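Local coordinates for thioredoxin family protein (Pseudomonas aeruginosa, PDB 1Z6N) that is of unknown function but belongs to the thioredoxin family, binds a magnesium ion in the crystal and may act in thiol redox chemistry, at residues Ile10-Asp13 / Gly19-Leu22; Leu73-Phe78 / Asp149-Ala154; Arg95-Leu100 / Glu107-Pro112; Val116-Glu119 / Leu123-Arg126. All coordinates share one frame; numbering follows the deposited sequence.

Contact 1 (Ile10-Asp13 / Gly19-Leu22); sequences IGED and GHGL. With MG (magnesium ion), chain B.
His20 NE2 gives its hydrogen to Glu12 OE2 over 2.9 Å, bent at 152°, and this single His-carboxylate hydrogen bond carries the whole contact. The acceptor lies at the edge of the imidazole, practically in the ring plane, as expected for an N-H in that plane. The carboxylate is less well aligned: OE2 is met on its syn side with the donor a little out of the carboxylate plane, and the two flat groups are turned 52° against each other. Glu12 reaches across because its chain runs extended beyond CG, while the ring comes from the opposite direction, so the carboxylate oxygen meets the ring at its NE2 edge, at the surface. Helix 14-19 joins the two segments within the thioredoxin-family region, and the backbone of Glu12 is hydrogen-bonded to Ile90 on the outer strand 86-91. Next to Glu12, Asp13 serves two purposes. Its OD2 binds the magnesium ion at 2.1 Å, and five waters complete an octahedral shell. Water 1, itself 2.1 Å from the magnesium ion, donates to Asp13 OD1 at 2.7 Å. The same OD1 also accepts the backbone N of Ala16, capping helix 14-19, and water, metal and cap together restrain the rotation of the carboxylate. CG stands between backbone N and carbonyl carbon (chi1 61°), a torsion that brings OD1 back over the helix start while OD2 faces the ion.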
loop_
_atom_site.group_PDB
_atom_site.type_symbol
_atom_site.label_atom_id
_atom_site.label_comp_id
_atom_site.label_asym_id
_atom_site.label_seq_id
_atom_site.Cartn_x
_atom_site.Cartn_y
_atom_site.Cartn_z
ATOM N N ILE A 10 4.487 -10.838 -11.679
ATOM C CA ILE A 10 3.377 -11.780 -11.465
ATOM C C ILE A 10 2.312 -11.262 -10.484
ATOM O O ILE A 10 1.245 -11.864 -10.329
ATOM C CB ILE A 10 3.839 -13.206 -11.046
ATOM C CG1 ILE A 10 4.576 -13.179 -9.694
ATOM C CG2 ILE A 10 4.663 -13.856 -12.174
ATOM C CD1 ILE A 10 4.549 -14.520 -8.982
ATOM N N GLY A 11 2.598 -10.145 -9.822
ATOM C CA GLY A 11 1.599 -9.520 -8.990
ATOM C C GLY A 11 0.417 -9.079 -9.833
ATOM O O GLY A 11 0.542 -8.776 -11.030
ATOM N N GLU A 12 -0.741 -9.058 -9.193
ATOM C CA GLU A 12 -1.944 -8.570 -9.866
ATOM C C GLU A 12 -2.124 -7.060 -9.714
ATOM O O GLU A 12 -1.691 -6.477 -8.715
ATOM C CB GLU A 12 -3.162 -9.328 -9.353
ATOM C CG GLU A 12 -3.021 -10.835 -9.634
ATOM C CD GLU A 12 -4.315 -11.631 -9.560
ATOM O OE1 GLU A 12 -4.452 -12.435 -8.601
ATOM O OE2 GLU A 12 -5.173 -11.495 -10.470
ATOM N N ASP A 13 -2.748 -6.423 -10.708
ATOM C CA ASP A 13 -3.089 -5.019 -10.538
ATOM C C ASP A 13 -4.232 -4.882 -9.521
ATOM O O ASP A 13 -4.889 -5.863 -9.169
ATOM C CB ASP A 13 -3.357 -4.301 -11.874
ATOM C CG ASP A 13 -4.515 -4.911 -12.644
ATOM O OD1 ASP A 13 -5.603 -5.104 -12.054
ATOM O OD2 ASP A 13 -4.354 -5.180 -13.864
ATOM N N GLY A 19 -11.179 -7.666 -7.678
ATOM C CA GLY A 19 -12.128 -8.528 -8.382
ATOM C C GLY A 19 -12.182 -9.969 -7.906
ATOM O O GLY A 19 -13.150 -10.675 -8.233
ATOM N N HIS A 20 -11.183 -10.407 -7.143
ATOM C CA HIS A 20 -11.200 -11.769 -6.569
ATOM C C HIS A 20 -11.785 -11.780 -5.160
ATOM O O HIS A 20 -11.866 -12.853 -4.539
ATOM C CB HIS A 20 -9.810 -12.404 -6.490
ATOM C CG HIS A 20 -9.121 -12.534 -7.807
ATOM N ND1 HIS A 20 -9.630 -13.281 -8.842
ATOM C CD2 HIS A 20 -7.941 -12.032 -8.248
ATOM C CE1 HIS A 20 -8.807 -13.215 -9.877
ATOM N NE2 HIS A 20 -7.784 -12.448 -9.546
ATOM N N GLY A 21 -12.156 -10.618 -4.633
ATOM C CA GLY A 21 -12.672 -10.577 -3.266
ATOM C C GLY A 21 -14.111 -11.039 -3.155
ATOM O O GLY A 21 -14.856 -11.062 -4.125
ATOM N N LEU A 22 -14.503 -11.411 -1.941
ATOM C CA LEU A 22 -15.925 -11.553 -1.636
ATOM C C LEU A 22 -16.639 -10.208 -1.868
ATOM O O LEU A 22 -16.020 -9.142 -1.709
ATOM C CB LEU A 22 -16.136 -12.028 -0.192
ATOM C CG LEU A 22 -15.600 -13.415 0.166
ATOM C CD1 LEU A 22 -15.645 -13.581 1.678
ATOM C CD2 LEU A 22 -16.374 -14.532 -0.537
HETATM MG MG MG B . -5.601 -5.640 -15.444
HETATM O O HOH W 1 -7.182 -5.856 -14.127
HETATM O O HOH W 2 -6.858 -6.032 -17.016
HETATM O O HOH W 3 -5.004 -7.477 -15.228
HETATM O O HOH W 4 -4.024 -5.197 -16.767
HETATM O O HOH W 5 -6.042 -3.519 -15.589
#

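Contact 2 (Leu73-Phe78 / Asp149-Ala154); sequences LAALDF and DYLEHA
Ala75 CB presses into the first turn of helix 151-164, overlapping Leu151 from both its main chain and its side chain: Leu151 O lies 3.3 Å from Ala75 CB, and Leu151 CD1 lies 3.6 Å from the same methyl. One turn further along the helix, Ala154 CB approaches Ala75 CB methyl to methyl at 4.1 Å. The small side chains let the backbones come close, with Ala75 CA and Leu151 CA only 5.5 Å apart. In Leu151, chi1 (-78°) sets CG beside the backbone N, and chi2 (-79°) then swings CD1 to the alanine methyl. Leu76 joins from the next position. It leaves its helix alongside the interface, but the end of its chain bends in, and CD2 comes to rest 3.7 Å from Ala154 O. No hydrogen bond crosses between the segments, so the packing is van der Waals contact of methyl groups with one another and with carbonyl oxygens. All four touching residues are buried. Leu36 of helix 23-39 rests on both Ala75 and Leu151 and makes a third wall, while the salt bridge from Asp149 OD1 to Lys35 ties the approach to helix 151-164 to the same helix. Helix 67-82 begins at a CxxC-type sequence, Cys66 to Cys69, and helix 151-164 is the last of the chain. Close packing of these two is consistent with the thioredoxin fold, where the helix after that motif and the C-terminal helix lie on one side of the central sheet.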
loop_
_atom_site.group_PDB
_atom_site.type_symbol
_atom_site.label_atom_id
_atom_site.label_comp_id
_atom_site.label_asym_id
_atom_site.label_seq_id
_atom_site.Cartn_x
_atom_site.Cartn_y
_atom_site.Cartn_z
ATOM N N LEU A 73 -4.614 -0.343 0.982
ATOM C CA LEU A 73 -4.459 -0.498 -0.454
ATOM C C LEU A 73 -5.483 0.331 -1.231
ATOM O O LEU A 73 -5.159 0.813 -2.316
ATOM C CB LEU A 73 -4.461 -1.968 -0.870
ATOM C CG LEU A 73 -3.330 -2.776 -0.222
ATOM C CD1 LEU A 73 -3.377 -4.233 -0.729
ATOM C CD2 LEU A 73 -1.961 -2.149 -0.491
ATOM N N ALA A 74 -6.677 0.542 -0.666
ATOM C CA ALA A 74 -7.597 1.515 -1.289
ATOM C C ALA A 74 -6.917 2.891 -1.378
ATOM O O ALA A 74 -7.026 3.594 -2.390
ATOM C CB ALA A 74 -8.914 1.603 -0.522
ATOM N N ALA A 75 -6.209 3.267 -0.316
ATOM C CA ALA A 75 -5.525 4.577 -0.286
ATOM C C ALA A 75 -4.380 4.632 -1.295
ATOM O O ALA A 75 -4.243 5.615 -2.038
ATOM C CB ALA A 75 -5.029 4.899 1.127
ATOM N N LEU A 76 -3.551 3.589 -1.318
ATOM C CA LEU A 76 -2.404 3.566 -2.221
ATOM C C LEU A 76 -2.845 3.467 -3.689
ATOM O O LEU A 76 -2.218 4.060 -4.563
ATOM C CB LEU A 76 -1.396 2.473 -1.834
ATOM C CG LEU A 76 -0.709 2.704 -0.475
ATOM C CD1 LEU A 76 0.224 1.545 -0.165
ATOM C CD2 LEU A 76 0.059 4.042 -0.438
ATOM N N ASP A 77 -3.936 2.761 -3.947
ATOM C CA ASP A 77 -4.503 2.754 -5.293
ATOM C C ASP A 77 -4.998 4.136 -5.714
ATOM O O ASP A 77 -4.809 4.561 -6.866
ATOM C CB ASP A 77 -5.629 1.736 -5.399
ATOM C CG ASP A 77 -6.352 1.826 -6.732
ATOM O OD1 ASP A 77 -5.746 1.417 -7.751
ATOM O OD2 ASP A 77 -7.504 2.318 -6.750
ATOM N N PHE A 78 -5.615 4.855 -4.782
ATOM C CA PHE A 78 -6.041 6.228 -5.066
ATOM C C PHE A 78 -4.831 7.070 -5.480
ATOM O O PHE A 78 -4.888 7.799 -6.471
ATOM C CB PHE A 78 -6.775 6.801 -3.864
ATOM C CG PHE A 78 -7.309 8.192 -4.073
ATOM C CD1 PHE A 78 -8.238 8.468 -5.078
ATOM C CD2 PHE A 78 -6.918 9.219 -3.228
ATOM C CE1 PHE A 78 -8.736 9.773 -5.250
ATOM C CE2 PHE A 78 -7.421 10.519 -3.394
ATOM C CZ PHE A 78 -8.325 10.781 -4.405
ATOM N N ASP A 149 -10.086 6.881 9.008
ATOM C CA ASP A 149 -9.641 8.240 9.300
ATOM C C ASP A 149 -8.149 8.499 9.016
ATOM O O ASP A 149 -7.693 9.639 9.108
ATOM C CB ASP A 149 -10.023 8.645 10.731
ATOM C CG ASP A 149 -11.536 8.717 10.941
ATOM O OD1 ASP A 149 -12.294 8.769 9.950
ATOM O OD2 ASP A 149 -11.966 8.731 12.113
ATOM N N TYR A 150 -7.409 7.450 8.653
ATOM C CA TYR A 150 -5.971 7.570 8.384
ATOM C C TYR A 150 -5.590 7.115 6.968
ATOM O O TYR A 150 -4.443 6.723 6.727
ATOM C CB TYR A 150 -5.164 6.767 9.407
ATOM C CG TYR A 150 -5.193 7.303 10.816
ATOM C CD1 TYR A 150 -6.209 6.946 11.697
ATOM C CD2 TYR A 150 -4.175 8.136 11.281
ATOM C CE1 TYR A 150 -6.231 7.406 12.995
ATOM C CE2 TYR A 150 -4.183 8.616 12.592
ATOM C CZ TYR A 150 -5.219 8.253 13.441
ATOM O OH TYR A 150 -5.228 8.723 14.733
ATOM N N LEU A 151 -6.537 7.185 6.028
ATOM C CA LEU A 151 -6.235 6.828 4.640
ATOM C C LEU A 151 -5.144 7.694 4.034
ATOM O O LEU A 151 -4.233 7.177 3.386
ATOM C CB LEU A 151 -7.481 6.893 3.754
ATOM C CG LEU A 151 -8.472 5.741 3.842
ATOM C CD1 LEU A 151 -8.039 4.527 3.081
ATOM C CD2 LEU A 151 -8.755 5.362 5.250
ATOM N N GLU A 152 -5.218 9.006 4.249
ATOM C CA GLU A 152 -4.211 9.902 3.700
ATOM C C GLU A 152 -2.805 9.557 4.235
ATOM O O GLU A 152 -1.804 9.727 3.530
ATOM C CB GLU A 152 -4.544 11.352 4.027
ATOM C CG GLU A 152 -4.447 11.673 5.500
ATOM C CD GLU A 152 -5.002 13.037 5.842
ATOM O OE1 GLU A 152 -6.108 13.376 5.360
ATOM O OE2 GLU A 152 -4.331 13.764 6.604
ATOM N N HIS A 153 -2.753 9.065 5.474
ATOM C CA HIS A 153 -1.473 8.749 6.130
ATOM C C HIS A 153 -0.733 7.587 5.470
ATOM O O HIS A 153 0.514 7.562 5.484
ATOM C CB HIS A 153 -1.674 8.442 7.620
ATOM C CG HIS A 153 -2.331 9.547 8.385
ATOM N ND1 HIS A 153 -3.659 9.879 8.216
ATOM C CD2 HIS A 153 -1.851 10.383 9.336
ATOM C CE1 HIS A 153 -3.965 10.878 9.023
ATOM N NE2 HIS A 153 -2.888 11.201 9.718
ATOM N N ALA A 154 -1.475 6.632 4.903
ATOM C CA ALA A 154 -0.833 5.535 4.185
ATOM C C ALA A 154 -0.078 6.113 2.986
ATOM O O ALA A 154 1.067 5.727 2.712
ATOM C CB ALA A 154 -1.881 4.502 3.728
#

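Contact 3 (Arg95-Leu100 / Glu107-Pro112); sequences RAEDDL and ERIAIP
Ile109 touches Glu97 and Ala96 with its side chain and is also linked to Glu97 from its backbone N by a water. That N-H donates to water 6 at 2.9 Å, and the water in turn donates to Glu97 OE2 at 2.7 Å, forming a bridge from loop to helix 93-99. Beyond the backbone, all three outer carbons of Ile109 gather round Ala96 CB. CG2, anti to the backbone N, meets Ala96 CB at 4.0 Å. CG1, beside the N (chi1 -58°), crosses the aliphatic part of the glutamate at a slant, 3.7 Å from Glu97 CG, and carries CD1 to 3.8 Å from Ala96 O. Further on, Ile111 turns to Trp65, Cys66 and Cys69, and the peptide before Pro112 is cis. A cis-proline packed against the CxxC motif is a hallmark of thioredoxins, and Pro112 indeed touches Cys69. The contact is therefore mixed: a buried isoleucine seals the inner side of the helix, while Glu97, at the exposed rim, contributes CG to the apolar packing and keeps its carboxylate for solvent, whose bound water satisfies the backbone N of Ile109.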
loop_
_atom_site.group_PDB
_atom_site.type_symbol
_atom_site.label_atom_id
_atom_site.label_comp_id
_atom_site.label_asym_id
_atom_site.label_seq_id
_atom_site.Cartn_x
_atom_site.Cartn_y
_atom_site.Cartn_z
ATOM N N ARG A 95 2.984 -16.121 -0.756
ATOM C CA ARG A 95 4.172 -15.939 -1.567
ATOM C C ARG A 95 5.216 -15.087 -0.829
ATOM O O ARG A 95 6.438 -15.350 -0.938
ATOM C CB ARG A 95 3.844 -15.325 -2.914
ATOM C CG ARG A 95 5.095 -15.346 -3.818
ATOM C CD ARG A 95 4.776 -15.008 -5.246
ATOM N NE ARG A 95 4.028 -16.036 -5.961
ATOM C CZ ARG A 95 4.549 -17.112 -6.563
ATOM N NH1 ARG A 95 5.850 -17.358 -6.493
ATOM N NH2 ARG A 95 3.744 -17.911 -7.270
ATOM N N ALA A 96 4.765 -14.058 -0.109
ATOM C CA ALA A 96 5.704 -13.265 0.682
ATOM C C ALA A 96 6.339 -14.142 1.770
ATOM O O ALA A 96 7.537 -14.005 2.074
ATOM C CB ALA A 96 5.006 -12.090 1.299
ATOM N N GLU A 97 5.561 -15.058 2.356
ATOM C CA GLU A 97 6.139 -15.966 3.364
ATOM C C GLU A 97 7.214 -16.842 2.741
ATOM O O GLU A 97 8.279 -17.064 3.344
ATOM C CB GLU A 97 5.057 -16.839 4.002
ATOM C CG GLU A 97 4.133 -16.044 4.897
ATOM C CD GLU A 97 2.890 -16.810 5.331
ATOM O OE1 GLU A 97 2.517 -17.800 4.667
ATOM O OE2 GLU A 97 2.286 -16.405 6.342
ATOM N N ASP A 98 6.937 -17.334 1.536
ATOM C CA ASP A 98 7.868 -18.247 0.880
ATOM C C ASP A 98 9.106 -17.546 0.348
ATOM O O ASP A 98 10.206 -18.120 0.431
ATOM C CB ASP A 98 7.162 -19.005 -0.247
ATOM C CG ASP A 98 8.075 -20.004 -0.935
ATOM O OD1 ASP A 98 8.435 -20.993 -0.281
ATOM O OD2 ASP A 98 8.393 -19.781 -2.120
ATOM N N ASP A 99 8.962 -16.325 -0.169
ATOM C CA ASP A 99 10.064 -15.718 -0.921
ATOM C C ASP A 99 10.542 -14.353 -0.457
ATOM O O ASP A 99 11.523 -13.842 -1.013
ATOM C CB ASP A 99 9.749 -15.656 -2.406
ATOM C CG ASP A 99 10.879 -16.193 -3.263
ATOM O OD1 ASP A 99 11.942 -16.633 -2.732
ATOM O OD2 ASP A 99 10.669 -16.201 -4.484
ATOM N N LEU A 100 9.884 -13.763 0.541
ATOM C CA LEU A 100 10.314 -12.454 1.033
ATOM C C LEU A 100 10.740 -12.448 2.496
ATOM O O LEU A 100 11.533 -11.596 2.902
ATOM C CB LEU A 100 9.211 -11.405 0.839
ATOM C CG LEU A 100 8.928 -10.993 -0.601
ATOM C CD1 LEU A 100 7.731 -10.060 -0.648
ATOM C CD2 LEU A 100 10.188 -10.343 -1.228
ATOM N N GLU A 107 10.138 -11.827 11.012
ATOM C CA GLU A 107 9.749 -13.007 11.793
ATOM C C GLU A 107 8.529 -13.704 11.176
ATOM O O GLU A 107 8.399 -14.924 11.246
ATOM C CB GLU A 107 9.431 -12.624 13.247
ATOM C CG GLU A 107 10.623 -12.163 14.085
ATOM C CD GLU A 107 10.275 -12.039 15.566
ATOM O OE1 GLU A 107 10.816 -11.133 16.239
ATOM O OE2 GLU A 107 9.458 -12.851 16.060
ATOM N N ARG A 108 7.644 -12.901 10.590
ATOM C CA ARG A 108 6.391 -13.340 9.971
ATOM C C ARG A 108 5.986 -12.254 8.978
ATOM O O ARG A 108 6.571 -11.165 8.963
ATOM C CB ARG A 108 5.304 -13.490 11.040
ATOM C CG ARG A 108 4.970 -12.183 11.727
ATOM C CD ARG A 108 3.938 -12.374 12.829
ATOM N NE ARG A 108 2.589 -12.086 12.342
ATOM C CZ ARG A 108 1.993 -10.895 12.429
ATOM N NH1 ARG A 108 0.767 -10.740 11.953
ATOM N NH2 ARG A 108 2.616 -9.862 12.992
ATOM N N ILE A 109 4.986 -12.541 8.143
ATOM C CA ILE A 109 4.471 -11.542 7.215
ATOM C C ILE A 109 3.155 -10.973 7.724
ATOM O O ILE A 109 2.133 -11.657 7.716
ATOM C CB ILE A 109 4.256 -12.118 5.795
ATOM C CG1 ILE A 109 5.573 -12.679 5.232
ATOM C CG2 ILE A 109 3.675 -11.042 4.889
ATOM C CD1 ILE A 109 6.689 -11.610 4.944
ATOM N N ALA A 110 3.191 -9.720 8.165
ATOM C CA ALA A 110 1.986 -8.976 8.524
ATOM C C ALA A 110 1.591 -8.203 7.279
ATOM O O ALA A 110 2.442 -7.569 6.637
ATOM C CB ALA A 110 2.283 -8.028 9.683
ATOM N N ILE A 111 0.317 -8.282 6.920
ATOM C CA ILE A 111 -0.137 -7.674 5.675
ATOM C C ILE A 111 -1.018 -6.441 5.942
ATOM O O ILE A 111 -1.701 -6.381 6.977
ATOM C CB ILE A 111 -0.861 -8.697 4.748
ATOM C CG1 ILE A 111 -1.983 -9.406 5.508
ATOM C CG2 ILE A 111 0.163 -9.689 4.140
ATOM C CD1 ILE A 111 -2.885 -10.224 4.630
ATOM N N PRO A 112 -1.017 -5.465 5.017
ATOM C CA PRO A 112 -0.239 -5.454 3.772
ATOM C C PRO A 112 1.223 -5.136 4.027
ATOM O O PRO A 112 1.539 -4.276 4.859
ATOM C CB PRO A 112 -0.861 -4.296 2.991
ATOM C CG PRO A 112 -1.383 -3.376 4.031
ATOM C CD PRO A 112 -1.875 -4.269 5.137
HETATM O O HOH W 6 3.572 -15.068 8.259
#

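Contact 4 (Val116-Glu119 / Leu123-Arg126); sequences VLDE and LLGR
Strands 113-117 and 123-128 pair antiparallel in a hairpin, and the register slips by one residue at a classic beta bulge in which Leu124 and Gly125 both face Val116. Val116 N donates to Gly125 O at 2.9 Å and Leu124 N to Val116 O at 2.8 Å, both nearly straight at the hydrogen; Leu124 N meets Val116 O almost head-on to the carbonyl, while Val116 N comes to Gly125 O tilted from its plane. Leu124 takes up near-helical backbone angles, the usual mark of the first bulge position. Past the bulge, Leu117 and Leu123 form a non-hydrogen-bonded pair. The end of Leu117 leans over the neighbouring strand, so that its CD2 lies 3.7 Å from Leu123 CA, and Leu123 CD1 closes against the same CD2 at 4.1 Å. Leu124 stretches back across the hairpin: its CB passes 3.5 Å from Val116 O, and CD1 ends 4.0 Å from Asp118 CB, the two side chains crossing at about a right angle. Holding CG beside the backbone N (chi1 -52°) steers Leu124 this way, and CD1 also brushes Val116 CG1 at 4.4 Å. Asp118 offers mainly its CB to Leu124; its OD1 accepts the backbone N of Asn122, within the turn. The hairpin forms one margin of the four-stranded sheet, with 123-128 outermost and strand 56-61 flanking 113-117 on its far side. Val116 and Leu124 pack on Ile161 of the C-terminal helix 151-164, whereas Leu117 and Leu123 lie against Tyr4 of helix 4-10 on the other face.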
loop_
_atom_site.group_PDB
_atom_site.type_symbol
_atom_site.label_atom_id
_atom_site.label_comp_id
_atom_site.label_asym_id
_atom_site.label_seq_id
_atom_site.Cartn_x
_atom_site.Cartn_y
_atom_site.Cartn_z
ATOM N N VAL A 116 8.643 -0.421 -1.350
ATOM C CA VAL A 116 8.751 0.716 -2.254
ATOM C C VAL A 116 10.039 0.570 -3.038
ATOM O O VAL A 116 11.132 0.556 -2.450
ATOM C CB VAL A 116 8.742 2.054 -1.479
ATOM C CG1 VAL A 116 8.825 3.233 -2.440
ATOM C CG2 VAL A 116 7.492 2.136 -0.606
ATOM N N LEU A 117 9.905 0.432 -4.352
ATOM C CA LEU A 117 11.041 0.176 -5.238
ATOM C C LEU A 117 11.181 1.318 -6.238
ATOM O O LEU A 117 10.182 1.918 -6.647
ATOM C CB LEU A 117 10.851 -1.140 -5.993
ATOM C CG LEU A 117 10.632 -2.427 -5.195
ATOM C CD1 LEU A 117 9.975 -3.475 -6.071
ATOM C CD2 LEU A 117 11.949 -2.973 -4.716
ATOM N N ASP A 118 12.415 1.624 -6.629
ATOM C CA ASP A 118 12.629 2.615 -7.676
ATOM C C ASP A 118 12.561 1.969 -9.067
ATOM O O ASP A 118 12.221 0.786 -9.188
ATOM C CB ASP A 118 13.927 3.403 -7.437
ATOM C CG ASP A 118 15.191 2.587 -7.690
ATOM O OD1 ASP A 118 15.107 1.450 -8.195
ATOM O OD2 ASP A 118 16.284 3.120 -7.384
ATOM N N GLU A 119 12.862 2.731 -10.118
ATOM C CA GLU A 119 12.749 2.185 -11.466
ATOM C C GLU A 119 13.755 1.057 -11.759
ATOM O O GLU A 119 13.503 0.227 -12.628
ATOM C CB GLU A 119 12.795 3.281 -12.536
ATOM C CG GLU A 119 11.966 2.907 -13.776
ATOM C CD GLU A 119 11.967 3.974 -14.862
ATOM O OE1 GLU A 119 12.611 5.031 -14.683
ATOM O OE2 GLU A 119 11.313 3.745 -15.905
ATOM N N LEU A 123 15.322 -1.453 -3.528
ATOM C CA LEU A 123 14.407 -1.343 -2.402
ATOM C C LEU A 123 14.698 -0.085 -1.587
ATOM O O LEU A 123 15.787 0.061 -1.001
ATOM C CB LEU A 123 14.524 -2.586 -1.519
ATOM C CG LEU A 123 13.669 -2.643 -0.254
ATOM C CD1 LEU A 123 12.195 -2.614 -0.602
ATOM C CD2 LEU A 123 14.003 -3.905 0.535
ATOM N N LEU A 124 13.730 0.821 -1.545
ATOM C CA LEU A 124 13.907 2.104 -0.872
ATOM C C LEU A 124 13.387 2.102 0.557
ATOM O O LEU A 124 13.864 2.879 1.397
ATOM C CB LEU A 124 13.208 3.217 -1.669
ATOM C CG LEU A 124 13.545 3.335 -3.162
ATOM C CD1 LEU A 124 12.782 4.497 -3.792
ATOM C CD2 LEU A 124 15.035 3.497 -3.398
ATOM N N GLY A 125 12.386 1.259 0.827
ATOM C CA GLY A 125 11.813 1.180 2.156
ATOM C C GLY A 125 10.540 0.369 2.150
ATOM O O GLY A 125 10.172 -0.203 1.118
ATOM N N ARG A 126 9.888 0.329 3.310
ATOM C CA ARG A 126 8.715 -0.510 3.519
ATOM C C ARG A 126 7.635 0.208 4.296
ATOM O O ARG A 126 7.925 0.989 5.226
ATOM C CB ARG A 126 9.068 -1.735 4.368
ATOM C CG ARG A 126 10.314 -2.453 4.031
ATOM C CD ARG A 126 10.690 -3.298 5.224
ATOM N NE ARG A 126 11.955 -3.969 4.991
ATOM C CZ ARG A 126 12.392 -4.996 5.710
ATOM N NH1 ARG A 126 11.659 -5.473 6.706
ATOM N NH2 ARG A 126 13.553 -5.547 5.415
#

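Overall arrangement
Along the chain contact 1 comes first; contacts 3 and 4 then follow in series within the long excursion between the two halves of contact 2. The centre of contact 2 lies about 18 Å from those of contacts 1 and 4 and about 21 Å from that of contact 3, on the opposite side of the chain's centre from contacts 3 and 4. Contact 3 is the meeting point: Arg95 packs on Ile10 of contact 1, Pro112 on Leu73 of contact 2, and its second segment leads into strand 113-117 of contact 4. Helix 151-164 links contacts 2 and 4. Together they join sheet, flanking helices and the cis-proline loop of one thioredoxin-like unit.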